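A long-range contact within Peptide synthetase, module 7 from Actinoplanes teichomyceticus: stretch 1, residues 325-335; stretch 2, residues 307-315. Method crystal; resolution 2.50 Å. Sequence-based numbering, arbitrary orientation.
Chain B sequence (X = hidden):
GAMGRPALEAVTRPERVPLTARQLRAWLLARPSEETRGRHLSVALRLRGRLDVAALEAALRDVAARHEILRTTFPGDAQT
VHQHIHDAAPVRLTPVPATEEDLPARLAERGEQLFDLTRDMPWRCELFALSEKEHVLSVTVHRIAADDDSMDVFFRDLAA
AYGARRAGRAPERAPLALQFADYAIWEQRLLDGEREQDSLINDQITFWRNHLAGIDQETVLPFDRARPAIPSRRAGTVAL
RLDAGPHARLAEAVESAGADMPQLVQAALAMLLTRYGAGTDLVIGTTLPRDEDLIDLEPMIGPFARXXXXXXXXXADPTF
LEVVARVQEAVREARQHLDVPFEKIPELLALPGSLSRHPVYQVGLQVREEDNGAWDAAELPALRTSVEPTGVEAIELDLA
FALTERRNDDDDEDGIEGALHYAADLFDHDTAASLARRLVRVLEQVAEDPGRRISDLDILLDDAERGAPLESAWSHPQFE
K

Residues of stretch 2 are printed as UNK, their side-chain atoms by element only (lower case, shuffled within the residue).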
# COMPACT_ATOMS: atom_id res chain seq x y z
N ALA B 325 -24.80 -18.53 7.77
CA ALA B 325 -25.65 -17.50 8.34
C ALA B 325 -25.43 -17.35 9.86
O ALA B 325 -25.45 -16.23 10.38
CB ALA B 325 -27.12 -17.79 8.03
N ARG B 326 -25.20 -18.47 10.57
CA ARG B 326 -24.87 -18.39 12.00
C ARG B 326 -23.51 -17.74 12.25
O ARG B 326 -23.35 -16.96 13.19
CB ARG B 326 -24.89 -19.78 12.65
CG ARG B 326 -26.25 -20.37 12.83
CD ARG B 326 -26.20 -21.76 13.42
NE ARG B 326 -27.41 -22.51 13.08
CZ ARG B 326 -27.62 -23.79 13.38
NH1 ARG B 326 -26.72 -24.50 14.06
NH2 ARG B 326 -28.76 -24.36 13.02
N VAL B 327 -22.53 -18.09 11.41
CA VAL B 327 -21.20 -17.50 11.48
C VAL B 327 -21.30 -16.00 11.24
O VAL B 327 -20.78 -15.19 12.00
CB VAL B 327 -20.23 -18.14 10.45
CG1 VAL B 327 -19.01 -17.24 10.18
CG2 VAL B 327 -19.81 -19.53 10.90
N GLN B 328 -22.00 -15.65 10.17
CA GLN B 328 -22.08 -14.28 9.71
C GLN B 328 -22.80 -13.42 10.74
O GLN B 328 -22.42 -12.29 11.00
CB GLN B 328 -22.77 -14.22 8.35
CG GLN B 328 -23.07 -12.82 7.85
CD GLN B 328 -23.73 -12.84 6.47
OE1 GLN B 328 -23.87 -13.91 5.85
NE2 GLN B 328 -24.15 -11.67 5.99
N GLU B 329 -23.85 -13.98 11.34
CA GLU B 329 -24.54 -13.25 12.39
C GLU B 329 -23.62 -13.03 13.60
O GLU B 329 -23.52 -11.91 14.09
CB GLU B 329 -25.80 -13.99 12.81
CG GLU B 329 -26.50 -13.31 13.94
CD GLU B 329 -27.89 -13.86 14.16
OE1 GLU B 329 -28.05 -14.70 15.07
OE2 GLU B 329 -28.81 -13.44 13.42
N ALA B 330 -22.96 -14.09 14.05
CA ALA B 330 -22.03 -14.02 15.18
C ALA B 330 -20.88 -13.03 14.93
O ALA B 330 -20.53 -12.26 15.82
CB ALA B 330 -21.47 -15.40 15.49
N VAL B 331 -20.30 -13.06 13.73
CA VAL B 331 -19.17 -12.19 13.43
C VAL B 331 -19.58 -10.73 13.42
O VAL B 331 -18.95 -9.89 14.07
CB VAL B 331 -18.52 -12.55 12.08
CG1 VAL B 331 -17.48 -11.52 11.68
CG2 VAL B 331 -17.89 -13.93 12.14
N ARG B 332 -20.66 -10.43 12.70
CA ARG B 332 -21.25 -9.10 12.62
C ARG B 332 -21.51 -8.47 14.01
O ARG B 332 -21.23 -7.30 14.23
CB ARG B 332 -22.54 -9.17 11.79
CG ARG B 332 -23.66 -8.20 12.14
CD ARG B 332 -24.63 -8.11 10.96
NE ARG B 332 -23.90 -7.83 9.72
CZ ARG B 332 -24.33 -8.13 8.49
NH1 ARG B 332 -25.50 -8.74 8.32
NH2 ARG B 332 -23.59 -7.82 7.43
N GLU B 333 -22.00 -9.27 14.95
CA GLU B 333 -22.21 -8.79 16.32
C GLU B 333 -20.88 -8.62 17.09
O GLU B 333 -20.65 -7.59 17.74
CB GLU B 333 -23.14 -9.75 17.07
CG GLU B 333 -23.93 -9.12 18.20
CD GLU B 333 -24.65 -10.15 19.08
OE1 GLU B 333 -24.51 -11.37 18.80
OE2 GLU B 333 -25.36 -9.75 20.03
N ALA B 334 -20.00 -9.62 17.03
CA ALA B 334 -18.74 -9.57 17.77
C ALA B 334 -17.83 -8.46 17.26
O ALA B 334 -17.15 -7.81 18.04
CB ALA B 334 -18.03 -10.91 17.71
N ARG B 335 -17.84 -8.26 15.94
CA ARG B 335 -17.10 -7.21 15.22
C ARG B 335 -17.14 -5.84 15.90
O ARG B 335 -16.23 -5.05 15.78
CB ARG B 335 -17.67 -7.05 13.80
CG ARG B 335 -16.68 -6.73 12.73
CD ARG B 335 -16.15 -8.00 12.07
NE ARG B 335 -14.95 -7.77 11.26
CZ ARG B 335 -14.22 -8.74 10.72
NH1 ARG B 335 -14.55 -10.01 10.91
NH2 ARG B 335 -13.14 -8.44 10.01
N UNK B 307 -6.24 -10.87 18.31
CA UNK B 307 -7.02 -12.11 18.31
C UNK B 307 -8.51 -11.80 18.42
O UNK B 307 -8.90 -10.81 19.03
c UNK B 307 -5.28 -10.84 19.42
c UNK B 307 -5.17 -12.29 19.81
c UNK B 307 -6.52 -12.86 19.54
N UNK B 308 -9.32 -12.64 17.80
CA UNK B 308 -10.74 -12.40 17.61
C UNK B 308 -11.44 -13.77 17.52
O UNK B 308 -11.42 -14.42 16.46
c UNK B 308 -13.33 -10.90 16.88
c UNK B 308 -10.96 -11.56 16.35
c UNK B 308 -12.85 -11.74 14.69
c UNK B 308 -14.19 -11.60 14.33
c UNK B 308 -14.68 -10.74 16.53
c UNK B 308 -12.41 -11.39 15.97
c UNK B 308 -15.11 -11.10 15.26
N UNK B 309 -12.02 -14.22 18.64
CA UNK B 309 -12.68 -15.53 18.76
C UNK B 309 -14.14 -15.45 18.41
O UNK B 309 -14.82 -14.55 18.88
c UNK B 309 -12.57 -14.51 20.89
c UNK B 309 -11.91 -13.55 19.94
c UNK B 309 -12.49 -15.86 20.23
N UNK B 310 -14.63 -16.38 17.59
CA UNK B 310 -16.04 -16.41 17.26
C UNK B 310 -16.60 -17.78 17.60
O UNK B 310 -16.08 -18.82 17.19
c UNK B 310 -16.30 -16.06 15.79
c UNK B 310 -17.76 -16.31 15.42
c UNK B 310 -15.92 -14.59 15.54
N UNK B 311 -17.65 -17.77 18.41
CA UNK B 311 -18.27 -18.99 18.86
C UNK B 311 -19.36 -19.37 17.89
O UNK B 311 -20.16 -18.52 17.49
n UNK B 311 -20.43 -20.93 22.94
c UNK B 311 -18.82 -18.83 20.27
n UNK B 311 -20.67 -19.80 24.93
c UNK B 311 -20.73 -20.93 24.24
c UNK B 311 -19.39 -20.08 20.88
n UNK B 311 -21.07 -22.06 24.84
c UNK B 311 -20.04 -19.74 22.21
N UNK B 312 -19.40 -20.63 17.49
CA UNK B 312 -20.40 -21.05 16.53
C UNK B 312 -21.16 -22.24 17.07
O UNK B 312 -20.57 -23.13 17.66
c UNK B 312 -20.79 -21.89 14.18
c UNK B 312 -19.76 -21.36 15.15
o UNK B 312 -19.21 -20.15 14.61
N UNK B 313 -22.48 -22.22 16.91
CA UNK B 313 -23.32 -23.32 17.36
C UNK B 313 -23.77 -24.18 16.17
O UNK B 313 -24.47 -23.70 15.30
c UNK B 313 -24.54 -22.78 18.11
c UNK B 313 -25.57 -23.86 18.46
o UNK B 313 -25.23 -25.07 18.46
o UNK B 313 -26.72 -23.49 18.75
N UNK B 314 -23.37 -25.45 16.18
CA UNK B 314 -23.63 -26.34 15.04
C UNK B 314 -24.64 -27.45 15.32
O UNK B 314 -24.64 -28.48 14.65
c UNK B 314 -21.31 -25.93 14.12
c UNK B 314 -20.14 -25.87 15.09
c UNK B 314 -20.85 -26.20 12.70
c UNK B 314 -22.32 -26.98 14.57
N UNK B 315 -25.53 -27.23 16.28
CA UNK B 315 -26.54 -28.22 16.59
C UNK B 315 -27.62 -28.28 15.51
O UNK B 315 -27.78 -27.34 14.73
c UNK B 315 -27.18 -27.94 17.96
o UNK B 315 -27.79 -26.66 18.00

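Position 307 carries three side-chain carbons that close a ring onto the backbone N and lies out of reach of the helix: Pro307. At position 308 one carbon leads to a six-membered ring of carbons, which lies against Ala334, Val331 and Arg335, so this is Phe308. Its CB points toward the helix, and chi1 of 173° (t) carries the ring to these three residues. CE1 of Phe308 lies 3.6 Å from CB of Ala334, which meets the ring at its edge, while CE2 is 4.2 Å from CG1 of Val331 and 3.8 Å from NH1 of Arg335, a side chain that starts away from the strand and whose end comes back nearer.

Position 309 again has three carbons closing onto the backbone N, pointing away: Pro309. Position 310 has one carbon bearing two more, a fork packed on Ala330 and Val331, and is a valine. Val310 points toward the helix, with CG1 3.8 Å from CB of Ala330 and CG2 4.0 Å from CG2 of Val331.

Position 311 runs through three carbons and a nitrogen to a carbon with two further nitrogens, a guanidinium; its backbone O lies 3.9 Å from CB of Ala330. This is Arg311. Its CA-to-CB bond points away from the helix, and its side-chain nitrogens are hydrogen-bonded elsewhere in the structure. At position 312 the first carbon carries one oxygen and one carbon and touches Val327: Thr312, whose OG1 sits 3.8 Å from CG2 of Val327.

Position 313 has two carbons, the second holding two oxygens, and its backbone O receives Arg326, so it is Asp313. Its carboxylate serves its own stretch: OD1 of Asp313 accepts a hydrogen bond from the backbone N of position 315 at 3.1 Å. Position 314 has four carbons forked at the second, directed away, although its CA lies 3.7 Å from NH1 of Arg326: Leu314. Position 315, one carbon and one oxygen, also offers its backbone O to Arg326 and is Ser315; its OG bonds to OD1 of Asp313 at 3.0 Å.

Ala330 and Ala334, flanked by Val327 and Val331, face a strand whose side chains alternate from 308 to 311. Helix and strand run at 147°, with axes 8.3 Å apart at closest approach, and the methyl groups of Ala330 and Ala334 let the larger strand side chains pack close. Apolar packing runs from Phe308 to Val310. At the other end, Arg326 joins the strand's last residue and the loop after it, its NH1 donating to O of Asp313 at 2.7 Å and O of Ser315 at 3.1 Å, both near the guanidinium plane.

Stretch 2, residues 307-315: PFPVRTDLS
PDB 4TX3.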